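PDB 4FF5: glycosyl hydrolase 25 from Streptococcus pneumoniae, which probably cleaves glycosidic bonds of cell-wall peptidoglycan, as family 25 lysozymes do, and acts as a virulence factor taking part in host-cell invasion. Local coordinates for residues K52-L57 against D245-S250; H107-Q112 against S144-S149; P117-A122 against Y150-V155; Y123-S128 against D157-N162; S203-S208 against I228-S233. All blocks are in the same frame, centred on the assembly; numbering follows the deposited sequence.

Contact 1. Residues K52-L57 against D245-S250; sequences KPIIDL and DINVIS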
# COMPACT_ATOMS: atom_id res chain seq x y z
N LYS A 52 3.11 16.83 2.61
CA LYS A 52 1.74 16.38 2.71
C LYS A 52 1.77 14.85 2.90
O LYS A 52 2.71 14.19 2.46
CB LYS A 52 0.96 16.79 1.47
CG LYS A 52 0.50 18.25 1.51
CD LYS A 52 0.46 18.87 0.12
CE LYS A 52 -0.07 20.31 0.14
NZ LYS A 52 0.36 21.07 1.35
N PRO A 53 0.75 14.30 3.58
CA PRO A 53 0.82 12.89 3.95
C PRO A 53 0.61 11.93 2.77
O PRO A 53 0.09 12.34 1.72
CB PRO A 53 -0.33 12.74 4.94
CG PRO A 53 -1.31 13.77 4.54
CD PRO A 53 -0.49 14.94 4.05
N ILE A 54 1.04 10.69 2.94
CA ILE A 54 0.75 9.61 2.00
C ILE A 54 -0.46 8.83 2.53
O ILE A 54 -0.48 8.42 3.70
CB ILE A 54 1.96 8.66 1.84
CG1 ILE A 54 3.16 9.42 1.21
CG2 ILE A 54 1.58 7.39 1.07
CD1 ILE A 54 4.50 8.81 1.58
N ILE A 55 -1.47 8.64 1.68
CA ILE A 55 -2.64 7.87 2.06
C ILE A 55 -2.64 6.48 1.42
O ILE A 55 -1.93 6.22 0.44
CB ILE A 55 -3.97 8.61 1.74
CG1 ILE A 55 -4.16 8.71 0.21
CG2 ILE A 55 -3.99 9.97 2.44
CD1 ILE A 55 -5.50 9.33 -0.21
N ASP A 56 -3.40 5.58 2.02
CA ASP A 56 -3.78 4.33 1.37
C ASP A 56 -5.31 4.21 1.41
O ASP A 56 -5.96 4.66 2.37
CB ASP A 56 -3.03 3.10 1.92
CG ASP A 56 -3.31 2.83 3.39
OD1 ASP A 56 -2.53 3.30 4.25
OD2 ASP A 56 -4.33 2.15 3.69
N LEU A 57 -5.84 3.65 0.33
CA LEU A 57 -7.27 3.62 0.05
C LEU A 57 -7.61 2.26 -0.51
O LEU A 57 -6.76 1.59 -1.11
CB LEU A 57 -7.61 4.63 -1.06
CG LEU A 57 -7.50 6.10 -0.82
CD1 LEU A 57 -7.57 6.78 -2.18
CD2 LEU A 57 -8.66 6.56 0.06
N ASP A 245 -6.57 5.93 6.32
CA ASP A 245 -5.24 5.49 6.69
C ASP A 245 -4.24 6.52 6.23
O ASP A 245 -4.18 6.82 5.02
CB ASP A 245 -4.89 4.18 5.98
CG ASP A 245 -5.67 2.97 6.49
OD1 ASP A 245 -5.59 1.90 5.83
OD2 ASP A 245 -6.35 3.05 7.53
N ILE A 246 -3.40 7.01 7.15
CA ILE A 246 -2.36 7.98 6.80
C ILE A 246 -0.99 7.43 7.13
O ILE A 246 -0.80 6.74 8.15
CB ILE A 246 -2.51 9.36 7.50
CG1 ILE A 246 -3.97 9.81 7.53
CG2 ILE A 246 -1.59 10.38 6.82
CD1 ILE A 246 -4.60 10.03 6.18
N ASN A 247 -0.06 7.74 6.24
CA ASN A 247 1.30 7.25 6.27
C ASN A 247 2.28 8.41 6.17
O ASN A 247 1.98 9.47 5.60
CB ASN A 247 1.52 6.30 5.07
CG ASN A 247 0.49 5.19 5.02
OD1 ASN A 247 0.65 4.17 5.67
ND2 ASN A 247 -0.59 5.41 4.26
N VAL A 248 3.48 8.19 6.69
CA VAL A 248 4.56 9.14 6.48
C VAL A 248 5.86 8.37 6.16
O VAL A 248 6.05 7.25 6.63
CB VAL A 248 4.70 10.09 7.70
CG1 VAL A 248 5.23 9.33 8.92
CG2 VAL A 248 5.59 11.28 7.39
N ILE A 249 6.71 8.94 5.31
CA ILE A 249 8.09 8.45 5.17
C ILE A 249 8.76 8.48 6.57
O ILE A 249 8.62 9.46 7.32
CB ILE A 249 8.90 9.32 4.16
CG1 ILE A 249 8.32 9.25 2.73
CG2 ILE A 249 10.39 8.96 4.17
CD1 ILE A 249 8.13 7.86 2.16
N SER A 250 9.48 7.43 6.94
CA SER A 250 10.12 7.39 8.27
C SER A 250 11.12 8.55 8.43
O SER A 250 11.92 8.78 7.53
CB SER A 250 10.84 6.06 8.47
OG SER A 250 11.76 6.17 9.55
O HOH W 1 -7.99 4.62 4.11

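Contact 2. Residues H107-Q112 against S144-S149; sequences HITELQ and SPYSPS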
# COMPACT_ATOMS: atom_id res chain seq x y z
N HIS A 107 -9.80 4.93 -8.09
CA HIS A 107 -8.79 5.56 -7.26
C HIS A 107 -7.51 5.78 -8.04
O HIS A 107 -6.93 6.87 -7.96
CB HIS A 107 -8.49 4.74 -6.02
CG HIS A 107 -9.61 4.70 -5.01
ND1 HIS A 107 -10.48 5.73 -4.83
CD2 HIS A 107 -9.97 3.70 -4.10
CE1 HIS A 107 -11.35 5.40 -3.85
NE2 HIS A 107 -11.03 4.16 -3.40
N ILE A 108 -7.07 4.79 -8.80
CA ILE A 108 -5.82 4.92 -9.55
C ILE A 108 -5.93 5.98 -10.65
O ILE A 108 -5.12 6.90 -10.70
CB ILE A 108 -5.33 3.58 -10.14
CG1 ILE A 108 -5.00 2.59 -9.01
CG2 ILE A 108 -4.10 3.80 -11.00
CD1 ILE A 108 -4.73 1.17 -9.47
N THR A 109 -6.92 5.83 -11.53
CA THR A 109 -7.06 6.78 -12.65
C THR A 109 -7.31 8.22 -12.20
O THR A 109 -6.71 9.15 -12.77
CB THR A 109 -8.16 6.37 -13.65
OG1 THR A 109 -9.41 6.31 -12.98
CG2 THR A 109 -7.87 5.03 -14.23
N GLU A 110 -8.18 8.42 -11.22
CA GLU A 110 -8.50 9.79 -10.78
C GLU A 110 -7.29 10.51 -10.15
O GLU A 110 -7.12 11.73 -10.28
CB GLU A 110 -9.71 9.81 -9.85
CG GLU A 110 -11.03 9.35 -10.50
CD GLU A 110 -11.77 10.42 -11.30
OE1 GLU A 110 -11.20 11.46 -11.69
OE2 GLU A 110 -12.97 10.20 -11.56
N LEU A 111 -6.44 9.74 -9.48
CA LEU A 111 -5.29 10.31 -8.83
C LEU A 111 -4.16 10.52 -9.83
O LEU A 111 -3.46 11.55 -9.80
CB LEU A 111 -4.85 9.39 -7.68
CG LEU A 111 -5.14 9.71 -6.20
CD1 LEU A 111 -6.11 10.84 -5.86
CD2 LEU A 111 -5.43 8.46 -5.38
N GLN A 112 -3.97 9.55 -10.72
CA GLN A 112 -2.90 9.66 -11.72
C GLN A 112 -3.14 10.84 -12.66
O GLN A 112 -2.20 11.53 -13.05
CB GLN A 112 -2.75 8.37 -12.52
CG GLN A 112 -2.04 7.30 -11.73
CD GLN A 112 -1.73 6.07 -12.54
OE1 GLN A 112 -2.43 5.74 -13.51
NE2 GLN A 112 -0.68 5.37 -12.15
N SER A 144 -0.86 -3.86 -13.15
CA SER A 144 0.24 -3.52 -14.06
C SER A 144 -0.12 -2.55 -15.21
O SER A 144 0.72 -1.73 -15.57
CB SER A 144 0.97 -4.77 -14.58
OG SER A 144 0.13 -5.57 -15.42
N PRO A 145 -1.36 -2.62 -15.75
CA PRO A 145 -1.76 -1.68 -16.81
C PRO A 145 -1.63 -0.22 -16.39
O PRO A 145 -1.52 0.65 -17.25
CB PRO A 145 -3.23 -2.03 -17.05
CG PRO A 145 -3.34 -3.47 -16.68
CD PRO A 145 -2.43 -3.61 -15.50
N TYR A 146 -1.64 0.04 -15.08
CA TYR A 146 -1.59 1.41 -14.56
C TYR A 146 -0.18 1.90 -14.23
O TYR A 146 -0.01 3.03 -13.80
CB TYR A 146 -2.52 1.55 -13.34
CG TYR A 146 -3.96 1.27 -13.68
CD1 TYR A 146 -4.76 2.26 -14.25
CD2 TYR A 146 -4.51 -0.01 -13.48
CE1 TYR A 146 -6.07 1.99 -14.59
CE2 TYR A 146 -5.84 -0.27 -13.82
CZ TYR A 146 -6.61 0.74 -14.37
OH TYR A 146 -7.91 0.52 -14.71
N SER A 147 0.82 1.05 -14.46
CA SER A 147 2.23 1.39 -14.19
C SER A 147 2.39 1.92 -12.77
O SER A 147 2.91 3.04 -12.58
CB SER A 147 2.76 2.42 -15.19
OG SER A 147 2.75 1.89 -16.50
N PRO A 148 1.95 1.14 -11.76
CA PRO A 148 2.05 1.65 -10.39
C PRO A 148 3.51 1.84 -9.97
O PRO A 148 4.41 1.16 -10.48
CB PRO A 148 1.36 0.56 -9.57
CG PRO A 148 1.51 -0.69 -10.37
CD PRO A 148 1.45 -0.25 -11.80
N SER A 149 3.74 2.79 -9.07
CA SER A 149 5.09 3.11 -8.62
C SER A 149 5.73 2.02 -7.74
O SER A 149 6.95 2.02 -7.56
CB SER A 149 5.10 4.45 -7.88
OG SER A 149 4.51 4.30 -6.58
O HOH W 2 -1.39 5.07 -15.85

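Contact 3. Residues P117-A122 against Y150-V155; sequences PVAVYA and YYWLDV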
# COMPACT_ATOMS: atom_id res chain seq x y z
N PRO A 117 1.46 10.43 -7.62
CA PRO A 117 1.98 9.10 -7.88
C PRO A 117 1.24 8.06 -7.03
O PRO A 117 0.87 8.32 -5.87
CB PRO A 117 3.45 9.23 -7.50
CG PRO A 117 3.48 10.28 -6.45
CD PRO A 117 2.37 11.23 -6.79
N VAL A 118 1.01 6.89 -7.62
CA VAL A 118 0.14 5.89 -7.03
C VAL A 118 0.85 4.55 -7.08
O VAL A 118 1.35 4.13 -8.14
CB VAL A 118 -1.19 5.78 -7.83
CG1 VAL A 118 -2.10 4.71 -7.23
CG2 VAL A 118 -1.90 7.13 -7.86
N ALA A 119 0.89 3.89 -5.93
CA ALA A 119 1.37 2.53 -5.82
C ALA A 119 0.17 1.66 -5.52
O ALA A 119 -0.94 2.18 -5.33
CB ALA A 119 2.40 2.45 -4.69
N VAL A 120 0.36 0.34 -5.44
CA VAL A 120 -0.76 -0.56 -5.22
C VAL A 120 -0.44 -1.56 -4.11
O VAL A 120 0.73 -1.80 -3.82
CB VAL A 120 -1.18 -1.31 -6.51
CG1 VAL A 120 -1.86 -0.35 -7.51
CG2 VAL A 120 -0.02 -2.10 -7.13
N TYR A 121 -1.47 -2.16 -3.52
CA TYR A 121 -1.26 -3.24 -2.55
C TYR A 121 -2.26 -4.39 -2.67
O TYR A 121 -3.36 -4.22 -3.19
CB TYR A 121 -1.19 -2.71 -1.09
CG TYR A 121 -2.51 -2.40 -0.36
CD1 TYR A 121 -3.14 -3.38 0.42
CD2 TYR A 121 -3.06 -1.11 -0.38
CE1 TYR A 121 -4.31 -3.10 1.11
CE2 TYR A 121 -4.22 -0.81 0.33
CZ TYR A 121 -4.84 -1.81 1.06
OH TYR A 121 -5.96 -1.51 1.76
N ALA A 122 -1.88 -5.54 -2.15
CA ALA A 122 -2.76 -6.71 -2.08
C ALA A 122 -2.73 -7.28 -0.68
O ALA A 122 -1.66 -7.42 -0.10
CB ALA A 122 -2.29 -7.77 -3.07
N TYR A 150 4.91 1.13 -7.18
CA TYR A 150 5.38 0.11 -6.27
C TYR A 150 4.27 -0.93 -6.09
O TYR A 150 3.09 -0.60 -6.22
CB TYR A 150 5.71 0.72 -4.90
CG TYR A 150 7.10 0.39 -4.38
CD1 TYR A 150 8.18 1.24 -4.62
CD2 TYR A 150 7.32 -0.78 -3.64
CE1 TYR A 150 9.45 0.94 -4.14
CE2 TYR A 150 8.59 -1.09 -3.16
CZ TYR A 150 9.65 -0.22 -3.41
OH TYR A 150 10.92 -0.52 -2.94
N TYR A 151 4.65 -2.16 -5.80
CA TYR A 151 3.68 -3.18 -5.45
C TYR A 151 3.92 -3.58 -4.00
O TYR A 151 5.04 -3.89 -3.63
CB TYR A 151 3.89 -4.41 -6.32
CG TYR A 151 3.59 -4.19 -7.77
CD1 TYR A 151 4.55 -3.65 -8.64
CD2 TYR A 151 2.36 -4.59 -8.29
CE1 TYR A 151 4.26 -3.48 -10.00
CE2 TYR A 151 2.07 -4.42 -9.64
CZ TYR A 151 3.01 -3.87 -10.49
OH TYR A 151 2.67 -3.73 -11.83
N TRP A 152 2.87 -3.57 -3.18
CA TRP A 152 3.00 -3.89 -1.75
C TRP A 152 2.21 -5.12 -1.35
O TRP A 152 1.03 -5.28 -1.75
CB TRP A 152 2.51 -2.70 -0.92
CG TRP A 152 3.39 -1.48 -0.99
CD1 TRP A 152 3.25 -0.37 -1.82
CD2 TRP A 152 4.60 -1.21 -0.21
NE1 TRP A 152 4.24 0.55 -1.59
CE2 TRP A 152 5.09 0.10 -0.64
CE3 TRP A 152 5.30 -1.90 0.79
CZ2 TRP A 152 6.23 0.69 -0.08
CZ3 TRP A 152 6.46 -1.31 1.32
CH2 TRP A 152 6.90 -0.04 0.91
N LEU A 153 2.83 -5.96 -0.52
CA LEU A 153 2.17 -7.12 0.07
C LEU A 153 1.73 -6.75 1.46
O LEU A 153 2.58 -6.49 2.32
CB LEU A 153 3.16 -8.31 0.15
CG LEU A 153 3.27 -9.17 -1.12
CD1 LEU A 153 3.86 -8.39 -2.29
CD2 LEU A 153 4.06 -10.44 -0.81
N ASP A 154 0.42 -6.68 1.68
CA ASP A 154 -0.15 -6.37 2.99
C ASP A 154 -0.32 -7.69 3.74
O ASP A 154 -1.20 -8.49 3.43
CB ASP A 154 -1.47 -5.59 2.83
CG ASP A 154 -2.31 -5.54 4.11
OD1 ASP A 154 -1.85 -5.99 5.17
OD2 ASP A 154 -3.46 -5.12 4.04
N VAL A 155 0.57 -7.93 4.71
CA VAL A 155 0.59 -9.20 5.43
C VAL A 155 0.09 -8.97 6.86
O VAL A 155 0.72 -8.23 7.62
CB VAL A 155 2.03 -9.77 5.47
CG1 VAL A 155 2.07 -11.08 6.26
CG2 VAL A 155 2.54 -9.98 4.05

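Contact 4. Residues Y123-S128 against D157-N162; sequences YVAGKS and DKTMSN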
# COMPACT_ATOMS: atom_id res chain seq x y z
N TYR A 123 -3.91 -7.63 -0.14
CA TYR A 123 -4.01 -8.28 1.16
C TYR A 123 -3.68 -9.75 0.93
O TYR A 123 -4.39 -10.44 0.19
CB TYR A 123 -5.44 -8.10 1.70
CG TYR A 123 -5.73 -8.65 3.07
CD1 TYR A 123 -5.41 -7.89 4.21
CD2 TYR A 123 -6.41 -9.85 3.26
CE1 TYR A 123 -5.70 -8.34 5.48
CE2 TYR A 123 -6.68 -10.33 4.54
CZ TYR A 123 -6.32 -9.55 5.65
OH TYR A 123 -6.57 -9.93 6.95
N VAL A 124 -2.58 -10.21 1.52
CA VAL A 124 -2.02 -11.54 1.24
C VAL A 124 -2.72 -12.54 2.15
O VAL A 124 -2.61 -12.45 3.37
CB VAL A 124 -0.48 -11.56 1.46
CG1 VAL A 124 0.08 -12.96 1.31
CG2 VAL A 124 0.20 -10.62 0.47
N ALA A 125 -3.46 -13.48 1.58
CA ALA A 125 -4.26 -14.38 2.40
C ALA A 125 -4.42 -15.79 1.80
O ALA A 125 -5.30 -16.53 2.22
CB ALA A 125 -5.61 -13.76 2.69
N GLY A 126 -3.57 -16.16 0.85
CA GLY A 126 -3.56 -17.54 0.28
C GLY A 126 -3.39 -18.60 1.36
O GLY A 126 -2.66 -18.40 2.33
N LYS A 127 -4.10 -19.73 1.20
CA LYS A 127 -4.01 -20.83 2.17
C LYS A 127 -3.06 -21.93 1.73
O LYS A 127 -2.89 -22.94 2.43
CB LYS A 127 -5.39 -21.43 2.45
CG LYS A 127 -6.43 -20.42 2.89
CD LYS A 127 -7.74 -21.12 3.21
CE LYS A 127 -8.93 -20.19 3.07
NZ LYS A 127 -9.52 -20.20 1.69
N SER A 128 -2.43 -21.72 0.58
CA SER A 128 -1.46 -22.67 0.03
C SER A 128 -0.61 -21.93 -0.97
O SER A 128 -0.98 -20.84 -1.40
CB SER A 128 -2.19 -23.81 -0.68
OG SER A 128 -2.88 -23.31 -1.82
N ASP A 157 -2.53 -11.54 8.64
CA ASP A 157 -2.86 -12.73 9.42
C ASP A 157 -2.36 -14.02 8.83
O ASP A 157 -2.05 -14.12 7.62
CB ASP A 157 -4.33 -12.78 9.81
CG ASP A 157 -5.21 -12.32 8.72
OD1 ASP A 157 -6.12 -11.51 9.03
OD2 ASP A 157 -4.95 -12.74 7.56
N LYS A 158 -2.24 -15.00 9.71
CA LYS A 158 -1.62 -16.27 9.37
C LYS A 158 -2.63 -17.11 8.62
O LYS A 158 -3.60 -17.59 9.21
CB LYS A 158 -1.14 -16.99 10.62
CG LYS A 158 -0.28 -18.20 10.29
CD LYS A 158 -0.16 -19.17 11.45
CE LYS A 158 -1.15 -20.31 11.32
NZ LYS A 158 -0.92 -21.32 12.40
N THR A 159 -2.41 -17.27 7.32
CA THR A 159 -3.36 -18.02 6.48
C THR A 159 -2.76 -19.32 5.99
O THR A 159 -3.42 -20.11 5.31
CB THR A 159 -3.82 -17.17 5.27
OG1 THR A 159 -2.66 -16.68 4.58
CG2 THR A 159 -4.66 -16.02 5.74
N MET A 160 -1.49 -19.53 6.35
CA MET A 160 -0.70 -20.73 6.02
C MET A 160 0.18 -21.03 7.22
O MET A 160 0.65 -20.10 7.88
CB MET A 160 0.22 -20.46 4.82
CG MET A 160 -0.37 -20.83 3.48
SD MET A 160 0.67 -20.46 2.07
CE MET A 160 1.96 -21.70 2.17
N SER A 161 0.42 -22.32 7.49
CA SER A 161 1.19 -22.76 8.66
C SER A 161 2.57 -22.10 8.74
O SER A 161 2.98 -21.63 9.81
CB SER A 161 1.36 -24.27 8.68
OG SER A 161 0.10 -24.90 8.83
N ASN A 162 3.26 -22.08 7.60
CA ASN A 162 4.51 -21.34 7.47
C ASN A 162 4.19 -20.09 6.65
O ASN A 162 4.31 -20.07 5.41
CB ASN A 162 5.61 -22.20 6.82
CG ASN A 162 7.01 -21.60 6.94
OD1 ASN A 162 7.99 -22.31 7.22
ND2 ASN A 162 7.13 -20.31 6.72
O HOH W 3 -1.73 -11.82 5.81

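Contact 5. Residues S203-S208 against I228-S233; sequences SVWIPS and IHQYTS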
# COMPACT_ATOMS: atom_id res chain seq x y z
N SER A 203 11.39 -2.73 -0.04
CA SER A 203 11.01 -1.76 0.99
C SER A 203 10.13 -2.40 2.06
O SER A 203 9.52 -3.45 1.83
CB SER A 203 10.26 -0.58 0.36
OG SER A 203 10.02 0.45 1.32
N VAL A 204 10.05 -1.75 3.22
CA VAL A 204 9.22 -2.22 4.33
C VAL A 204 8.32 -1.09 4.79
O VAL A 204 8.75 0.07 4.93
CB VAL A 204 10.06 -2.80 5.49
CG1 VAL A 204 9.14 -3.30 6.61
CG2 VAL A 204 10.95 -3.95 4.99
N TRP A 205 7.06 -1.43 5.05
CA TRP A 205 6.06 -0.47 5.46
C TRP A 205 5.44 -1.03 6.70
O TRP A 205 5.07 -2.21 6.73
CB TRP A 205 5.08 -0.40 4.29
CG TRP A 205 3.83 0.39 4.47
CD1 TRP A 205 3.53 1.39 5.41
CD2 TRP A 205 2.67 0.30 3.60
NE1 TRP A 205 2.27 1.90 5.18
CE2 TRP A 205 1.69 1.25 4.12
CE3 TRP A 205 2.33 -0.49 2.50
CZ2 TRP A 205 0.44 1.43 3.52
CZ3 TRP A 205 1.07 -0.31 1.92
CH2 TRP A 205 0.15 0.62 2.43
N ILE A 206 5.41 -0.24 7.78
CA ILE A 206 4.96 -0.80 9.08
C ILE A 206 3.88 0.05 9.74
O ILE A 206 4.03 1.27 9.89
CB ILE A 206 6.14 -1.04 10.09
CG1 ILE A 206 7.23 -1.93 9.49
CG2 ILE A 206 5.62 -1.66 11.40
CD1 ILE A 206 8.49 -2.09 10.35
N PRO A 207 2.77 -0.61 10.17
CA PRO A 207 1.77 0.15 10.92
C PRO A 207 2.13 0.29 12.41
O PRO A 207 2.65 -0.65 13.02
CB PRO A 207 0.51 -0.71 10.77
CG PRO A 207 1.05 -2.14 10.67
CD PRO A 207 2.36 -2.02 9.93
N SER A 208 1.85 1.45 12.99
CA SER A 208 1.88 1.59 14.46
C SER A 208 1.03 2.79 14.83
O SER A 208 1.38 3.91 14.50
CB SER A 208 3.31 1.78 14.96
OG SER A 208 3.36 1.89 16.37
N ILE A 228 8.51 3.47 5.46
CA ILE A 228 7.23 4.17 5.54
C ILE A 228 6.40 3.57 6.70
O ILE A 228 6.47 2.38 6.99
CB ILE A 228 6.51 4.16 4.16
CG1 ILE A 228 5.15 4.90 4.20
CG2 ILE A 228 6.44 2.75 3.56
CD1 ILE A 228 4.62 5.32 2.84
N HIS A 229 5.67 4.46 7.38
CA HIS A 229 4.98 4.18 8.63
C HIS A 229 3.52 4.53 8.51
O HIS A 229 3.15 5.69 8.25
CB HIS A 229 5.68 4.96 9.75
CG HIS A 229 4.90 5.06 11.04
ND1 HIS A 229 5.03 6.11 11.88
CD2 HIS A 229 3.98 4.18 11.65
CE1 HIS A 229 4.23 5.94 12.94
NE2 HIS A 229 3.60 4.76 12.82
N GLN A 230 2.67 3.53 8.68
CA GLN A 230 1.24 3.77 8.72
C GLN A 230 0.85 4.18 10.14
O GLN A 230 0.84 3.34 11.04
CB GLN A 230 0.49 2.52 8.32
CG GLN A 230 -0.97 2.81 7.98
CD GLN A 230 -1.72 1.54 7.69
OE1 GLN A 230 -1.90 0.69 8.58
NE2 GLN A 230 -2.22 1.42 6.44
N TYR A 231 0.55 5.47 10.35
CA TYR A 231 0.45 5.95 11.74
C TYR A 231 -0.95 6.03 12.35
O TYR A 231 -1.08 6.17 13.57
CB TYR A 231 1.24 7.26 11.94
CG TYR A 231 0.67 8.51 11.28
CD1 TYR A 231 -0.39 9.22 11.85
CD2 TYR A 231 1.24 9.02 10.11
CE1 TYR A 231 -0.89 10.38 11.27
CE2 TYR A 231 0.76 10.19 9.52
CZ TYR A 231 -0.29 10.87 10.10
OH TYR A 231 -0.75 12.02 9.50
N THR A 232 -1.99 5.95 11.52
CA THR A 232 -3.37 5.96 12.00
C THR A 232 -4.30 5.37 10.95
O THR A 232 -3.97 5.36 9.75
CB THR A 232 -3.83 7.40 12.40
OG1 THR A 232 -5.10 7.34 13.03
CG2 THR A 232 -3.91 8.33 11.17
N SER A 233 -5.43 4.83 11.40
CA SER A 233 -6.52 4.45 10.49
C SER A 233 -7.67 5.47 10.56
O SER A 233 -8.72 5.27 9.94
CB SER A 233 -7.03 3.04 10.83
OG SER A 233 -7.74 3.01 12.07

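Contact 1. Residues K52-L57 against D245-S250
Ile-54, Asn-247 and Asp-56 carry most of this antiparallel pairing between the first and last strands of the barrel sheet. Ile-54 and Asn-247 form a hydrogen-bonded pair, in which Asn-247 N reaches Ile-54 O at 2.7 Å, nearly along the C=O axis. Asparagine adds a second grip: its ND2 also donates to Ile-54 O (3.1 Å), from above the carbonyl plane. The other hydrogen of that amide runs almost straight (173°) to Asp-56 OD1, which lies 2.9 Å from ND2, in the plane of the amide, and accepts through its anti lone pair. The amide rotation is thus fixed, and Asn-247 OD1 is left to accept from Trp-205 NE1. Asp-56, its CG in the crowded position between N and C, brings OD2 to 2.5 Å from Asp-245 OD1, so close that one acid is probably protonated. Branched Ile-54 suits the apolar end, where CD1 meets Ile-249 CD1 at 3.8 Å. On the opposite face Ile-55 CG2 meets Ile-246 CD1; just before the strand, Pro-53 CB presses tightly on Ile-246 CG2 (3.3 Å). Strand 77-84 pairs with the far edge of 54-57, strand 228-232 lies beside 244-249, and helix 255-263 covers Ile-54 and Ile-249.

Contact 2. Residues H107-Q112 against S144-S149
The last turns of helix 104-112 face a short 3-10 turn at 144-146, their backbones closest at Ile-108 CA and Tyr-146 CA, 7.4 Å apart. Tyr-146 supplies the largest share of the surface, its CG anti to the carbonyl carbon so that the ring lies against the helix. Ile-108 CG2, anti to the backbone N, meets Tyr-146 CB at 3.6 Å, and Thr-109 CG2 comes obliquely to CE1 of that ring, also at 3.6 Å. Threonine fits this outer spot: its methyl serves the ring while OG1 bonds back to Lys-105 O. The extended Gln-112 reaches the backbone: NE2 donates to Tyr-146 O at 2.9 Å, nearly straight (173°) and in the plane of both amide and carbonyl. A water donates to both Gln-112 OE1 (2.6 Å) and Tyr-146 O, so both ends of the amide are engaged. Such packing of a helix on the loop into the second strand after it, 151-155, belongs to the outer layer of a beta/alpha barrel, at the strands' N-terminal ends.

Contact 3. Residues P117-A122 against Y150-V155
Strands 118-122 and 151-155 run parallel, 4.6 Å apart at their closest and inclined by 31°. Four main-chain bonds zip them together: Val-120 N to Tyr-150 O, Trp-152 N to Val-120 O, Ala-122 N to Trp-152 O, and Asp-154 N to Ala-122 O. Packing is tight where small or branched residues meet aromatic ones. On the face turned to the helices, Val-120 lies alongside Tyr-151, with CG2 touching CD2 at 3.6 Å, and Ala-122 is small enough to let Phe-139 and Phe-170 approach. Helix 129-143 links the two strands, so this is a beta-alpha-beta crossover, the repeating unit of the TIM barrel. On the inward face, Ala-119 leaves room for two large rings: its CB lies 3.7 Å from Tyr-150 CB and also sits at the edge of the Trp-152 indole. One face of that indole is covered by Tyr-150 CD2, 3.8 Å above the plane, and the Trp-152 ring itself meets Trp-205 edge-to-face. The backbone stays tightly bonded up to the C-terminal ends, but the side chains there are less enclosed: Tyr-121 is partly exposed, and it and buried Asp-154 point the same way, side by side, with CE1 3.7 Å from OD2 and the ring and carboxylate planes 54° apart. Asp-154 OD1 lies close to Glu-156 OE2, a neighbouring charge that could raise the pKa of one of the acids.

Contact 4. Residues Y123-S128 against D157-N162
Two irregular loops, 123-128 and 157-160, run in much the same direction, and side-chain torsions decide where they touch. Tyr-123 holds CG anti to the backbone N (chi1 -177°), which extends the ring toward the other loop. Its OH lies 2.7 Å from Asp-157 OD1, an oxygen at the ring edge, with the carboxylate turned nearly perpendicular to the ring. Beside them a water bridges the main chains, donating to Val-124 O at 2.7 Å and accepting from Asp-157 N. With OG1 in the crowded position between N and C (chi1 53°), Thr-159 gives its hydroxyl hydrogen to Gly-126 O at 2.8 Å, from above the carbonyl plane. That same rotation turns CG2 to Ala-125, whose CB it meets at 3.9 Å, so threonine answers one polar and one apolar neighbour. Lys-127 starts its side chain away from the other loop, though CB still brushes Thr-159 O and CA makes a CA-H...O contact with it at 3.3 Å. Flexible Met-160 follows the chain: CG lies against Lys-127 C, and SD, where the chain bends (chi3 73°), reaches Ser-128 C at 3.6 Å. Both are beta-alpha loops at the C-terminal ends of neighbouring strands, 118-123 and 151-155, the end where TIM barrels carry their active sites. Ser-128 caps helix 129-143, whose Met-132 packs on Val-124, Thr-159 and Met-160, while helix 163-177 touches Val-124 and Met-160.

Contact 5. Residues S203-S208 against I228-S233
Strands 203-207 and 228-232 are parallel neighbours in the barrel of a family 25 hydrolase, joined by a long connection that contains no helix, unlike the classical beta-alpha repeat. Their ladder includes Ile-206 N to Ile-228 O, Gln-230 N to Ile-206 O and Ser-208 N to Gln-230 O, each 2.9 Å. Pro-207 suits its place because its nitrogen faces away from strand 228-232, so the missing N-H costs this ladder nothing. One face carries Trp-205, Pro-207, Ile-228 and Gln-230. Trp-205, with CG anti to the backbone N (chi1 173°), lies alongside Ile-228, whose CG2 meets its CB at 3.5 Å. The indole NE1, bonded to Asn-247, passes 3.7 Å from Gln-230 CB. Gln-230 stretches fully out, OE1 resting 3.5 Å from Pro-207 CB and accepting from the hydroxyls of Tyr-209 and Tyr-185. Being both donor and acceptor, glutamine also gives NE2 to Asp-56 OD1. On the other face His-229 turns its ring edge to Ile-206 O and Ser-208 N, one side of the ring being covered by Tyr-231 CB. His-229 NE2 donates to Ser-208 O at 2.9 Å, at 165°, in the carbonyl plane and on a lone pair.

How the contacts relate
From the N terminus, 52-57 opens contact 1, which closes only at 245-250; the widest loop, it joins the first strand to the last and encloses all the others. Within it, contacts 2, 3 and 4 alternate: 107-112, 117-122 and 123-128 come first, and their partners 144-149, 150-155 and 157-162 follow in the same order, so each crosses the other two. They tie helix 104-112, two adjacent strands and the loops at either end of those strands. Contact 5 opens and closes later, in series with these three. Trp-152 packing on Ser-203 and Ile-228 links contacts 3 and 5, while Ile-246 O and Tyr-231 N probably bond contact 1 to contact 5.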